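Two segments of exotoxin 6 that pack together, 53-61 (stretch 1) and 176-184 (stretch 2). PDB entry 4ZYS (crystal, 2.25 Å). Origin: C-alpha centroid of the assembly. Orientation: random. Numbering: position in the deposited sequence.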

# COMPACT_ATOMS: atom_id res chain seq x y z
N LEU A 53 -0.96 0.15 -13.78
CA LEU A 53 -0.99 1.57 -13.46
C LEU A 53 -2.40 2.02 -13.80
O LEU A 53 -2.69 2.47 -14.92
CB LEU A 53 0.08 2.37 -14.22
CG LEU A 53 1.53 1.94 -14.08
CD1 LEU A 53 2.39 2.68 -15.07
CD2 LEU A 53 2.05 2.19 -12.65
N VAL A 54 -3.29 1.79 -12.85
CA VAL A 54 -4.70 2.11 -13.01
C VAL A 54 -5.01 3.26 -12.03
O VAL A 54 -4.58 3.22 -10.89
CB VAL A 54 -5.58 0.84 -12.85
CG1 VAL A 54 -5.78 0.43 -11.39
CG2 VAL A 54 -6.89 0.96 -13.61
N GLY A 55 -5.62 4.33 -12.54
CA GLY A 55 -5.90 5.50 -11.72
C GLY A 55 -5.01 6.68 -12.03
O GLY A 55 -4.87 7.06 -13.19
N SER A 56 -4.41 7.28 -10.98
CA SER A 56 -3.58 8.48 -11.11
C SER A 56 -2.20 8.16 -11.70
O SER A 56 -1.73 8.88 -12.58
CB SER A 56 -3.44 9.16 -9.75
OG SER A 56 -2.41 8.57 -8.98
N ASP A 57 -1.57 7.06 -11.19
CA ASP A 57 -0.24 6.55 -11.55
C ASP A 57 -0.08 6.31 -13.05
O ASP A 57 1.04 6.23 -13.55
CB ASP A 57 0.10 5.28 -10.75
CG ASP A 57 -0.87 4.09 -10.84
OD1 ASP A 57 -2.04 4.29 -11.24
OD2 ASP A 57 -0.47 2.97 -10.45
N LYS A 58 -1.22 6.27 -13.76
CA LYS A 58 -1.36 6.11 -15.21
C LYS A 58 -0.58 7.20 -15.99
O LYS A 58 0.05 6.88 -17.02
CB LYS A 58 -2.86 6.19 -15.55
CG LYS A 58 -3.26 5.48 -16.82
CD LYS A 58 -4.73 5.63 -17.09
CE LYS A 58 -5.05 5.27 -18.51
NZ LYS A 58 -6.50 5.37 -18.80
N ASP A 59 -0.60 8.45 -15.50
CA ASP A 59 0.04 9.56 -16.20
C ASP A 59 1.31 10.08 -15.47
O ASP A 59 1.96 11.01 -15.95
CB ASP A 59 -0.99 10.69 -16.40
CG ASP A 59 -2.28 10.21 -17.06
OD1 ASP A 59 -2.21 9.64 -18.18
OD2 ASP A 59 -3.37 10.37 -16.44
N LYS A 60 1.68 9.44 -14.35
CA LYS A 60 2.85 9.79 -13.52
C LYS A 60 4.19 9.37 -14.15
O LYS A 60 5.21 10.02 -13.92
CB LYS A 60 2.71 9.12 -12.14
CG LYS A 60 3.55 9.72 -11.04
CD LYS A 60 3.07 9.20 -9.70
CE LYS A 60 4.16 9.20 -8.67
NZ LYS A 60 3.62 8.80 -7.35
N PHE A 61 4.18 8.25 -14.89
CA PHE A 61 5.39 7.69 -15.47
C PHE A 61 5.40 7.87 -16.97
O PHE A 61 4.36 7.77 -17.62
CB PHE A 61 5.55 6.20 -15.07
CG PHE A 61 5.43 6.04 -13.57
CD1 PHE A 61 6.50 6.34 -12.73
CD2 PHE A 61 4.21 5.71 -12.98
CE1 PHE A 61 6.36 6.29 -11.34
CE2 PHE A 61 4.07 5.68 -11.60
CZ PHE A 61 5.15 5.96 -10.78
N GLU A 176 -9.40 0.05 -2.50
CA GLU A 176 -9.87 0.23 -3.89
C GLU A 176 -8.68 0.14 -4.83
O GLU A 176 -7.65 0.79 -4.59
CB GLU A 176 -10.59 1.58 -4.06
CG GLU A 176 -11.91 1.69 -3.32
CD GLU A 176 -11.89 2.22 -1.90
OE1 GLU A 176 -10.80 2.26 -1.27
OE2 GLU A 176 -12.98 2.58 -1.40
N LYS A 177 -8.78 -0.68 -5.88
CA LYS A 177 -7.72 -0.91 -6.85
C LYS A 177 -7.16 0.43 -7.39
O LYS A 177 -5.93 0.57 -7.43
CB LYS A 177 -8.21 -1.82 -7.98
CG LYS A 177 -8.24 -3.29 -7.58
CD LYS A 177 -8.65 -4.16 -8.76
CE LYS A 177 -9.35 -5.44 -8.35
NZ LYS A 177 -8.42 -6.47 -7.79
N GLU A 178 -8.04 1.43 -7.65
CA GLU A 178 -7.67 2.77 -8.12
C GLU A 178 -6.78 3.54 -7.13
O GLU A 178 -6.05 4.44 -7.54
CB GLU A 178 -8.93 3.61 -8.40
CG GLU A 178 -9.63 3.24 -9.68
CD GLU A 178 -8.99 3.72 -10.97
OE1 GLU A 178 -9.13 4.92 -11.29
OE2 GLU A 178 -8.44 2.86 -11.70
N ARG A 179 -6.88 3.22 -5.83
CA ARG A 179 -6.15 3.93 -4.78
C ARG A 179 -4.79 3.30 -4.49
O ARG A 179 -3.95 3.93 -3.86
CB ARG A 179 -6.99 4.01 -3.51
CG ARG A 179 -8.22 4.89 -3.67
CD ARG A 179 -9.09 4.81 -2.45
NE ARG A 179 -8.56 5.66 -1.40
CZ ARG A 179 -8.88 5.56 -0.11
NH1 ARG A 179 -9.71 4.61 0.31
NH2 ARG A 179 -8.37 6.42 0.76
N MSE A 180 -4.55 2.08 -5.03
CA MSE A 180 -3.29 1.36 -4.85
C MSE A 180 -2.16 2.09 -5.57
O MSE A 180 -1.01 1.99 -5.17
CB MSE A 180 -3.40 -0.09 -5.32
CG MSE A 180 -4.21 -0.94 -4.34
SE MSE A 180 -4.45 -2.73 -5.06
CE MSE A 180 -5.57 -3.37 -3.76
N GLY A 181 -2.51 2.85 -6.60
CA GLY A 181 -1.54 3.65 -7.34
C GLY A 181 -1.46 5.09 -6.88
O GLY A 181 -0.69 5.87 -7.46
N ASP A 182 -2.24 5.46 -5.84
CA ASP A 182 -2.21 6.81 -5.28
C ASP A 182 -1.11 6.91 -4.25
O ASP A 182 -0.88 5.96 -3.51
CB ASP A 182 -3.57 7.20 -4.67
CG ASP A 182 -4.67 7.39 -5.69
OD1 ASP A 182 -4.35 7.45 -6.90
OD2 ASP A 182 -5.86 7.46 -5.29
N SER A 183 -0.40 8.03 -4.26
CA SER A 183 0.71 8.20 -3.33
C SER A 183 0.59 9.54 -2.64
O SER A 183 -0.03 10.46 -3.17
CB SER A 183 2.05 8.07 -4.05
OG SER A 183 2.26 9.16 -4.92
N ILE A 184 1.15 9.63 -1.44
CA ILE A 184 1.11 10.86 -0.64
C ILE A 184 2.53 11.22 -0.22
O ILE A 184 3.43 10.38 -0.29
CB ILE A 184 0.12 10.71 0.56
CG1 ILE A 184 0.53 9.57 1.52
CG2 ILE A 184 -1.32 10.53 0.06
CD1 ILE A 184 -0.36 9.38 2.83
O HOH W 1 -3.91 1.77 -8.83

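Residues 53-61 and 176-184 lie far apart in sequence but pack through a small, largely polar contact that buries 376 Å² in total. Their backbones come closest where two glycines sit, with CA atoms 4.9 Å apart between Gly-55 and Glu-178 and 5.3 Å apart between Asp-57 and Gly-181.

The direct hydrogen bond across the contact joins Ser-56 to Asp-182, from OG of Ser-56 to OD1 of Asp-182 at 3.1 Å. Ser-56 points toward the second stretch, and its p rotamer (chi1 83°) carries the hydroxyl to the carboxylate. Asp-182 starts with its CA-to-CB bond directed away, but chi1 of -69° (m) brings the carboxylate back within reach. Asp-182 closes a type I turn that begins at Arg-179 (Asp-182 N to Arg-179 O, 3.0 Å), and its CA lies 6.2 Å from the CA of Ser-56, a gap that two short side chains can bridge.

Gly-181, within that turn, is buried, and its CA lies 3.4 Å from OD2 of Asp-57. The p rotamer of Asp-57 (chi1 56°) places this carboxylate oxygen where a side chain at 181 would have to go: an ideal CB there would fall 2.2 Å from Asp-57 OD2. Gly-55 is constrained twice over. At its phi/psi of 107/-130 a CB would jam against the preceding carbonyl oxygen, and it would also clash with Glu-178 O at 2.8 Å.

Water 1 bridges the two backbones close to Gly-181, donating to Val-54 O at 2.6 Å and to Lys-177 O at 2.7 Å. Both carbonyls are acceptors, so a water with two protons can join them where they could not bond to each other.

Glu-178 bends toward Val-54. Its chi1 and chi2 are both m, and this bent conformation brings the carboxylate nearer, with OE2 3.1 Å from Val-54 CG2. The CB of Val-54 points sideways, and with chi1 at 79° (p) its CG1 methyl lies 4.0 Å from Lys-177 O. OE2 of Glu-178 also lies 3.3 Å from Gly-55 N, but the angle is too poor for a hydrogen bond. Glu-178 as a whole has 65 Å² covered by the other stretch, the largest such area here.

Lys-60 reaches the start of the strand in the second stretch. All four of its chi angles are t, and this extended chain spans the gap to place NZ 2.8 Å from OG of Ser-183. Ser-183 points toward the first stretch in a p rotamer (chi1 70°), so its hydroxyl meets the lysine end; both atoms have hydrogen-bond partners elsewhere in the structure.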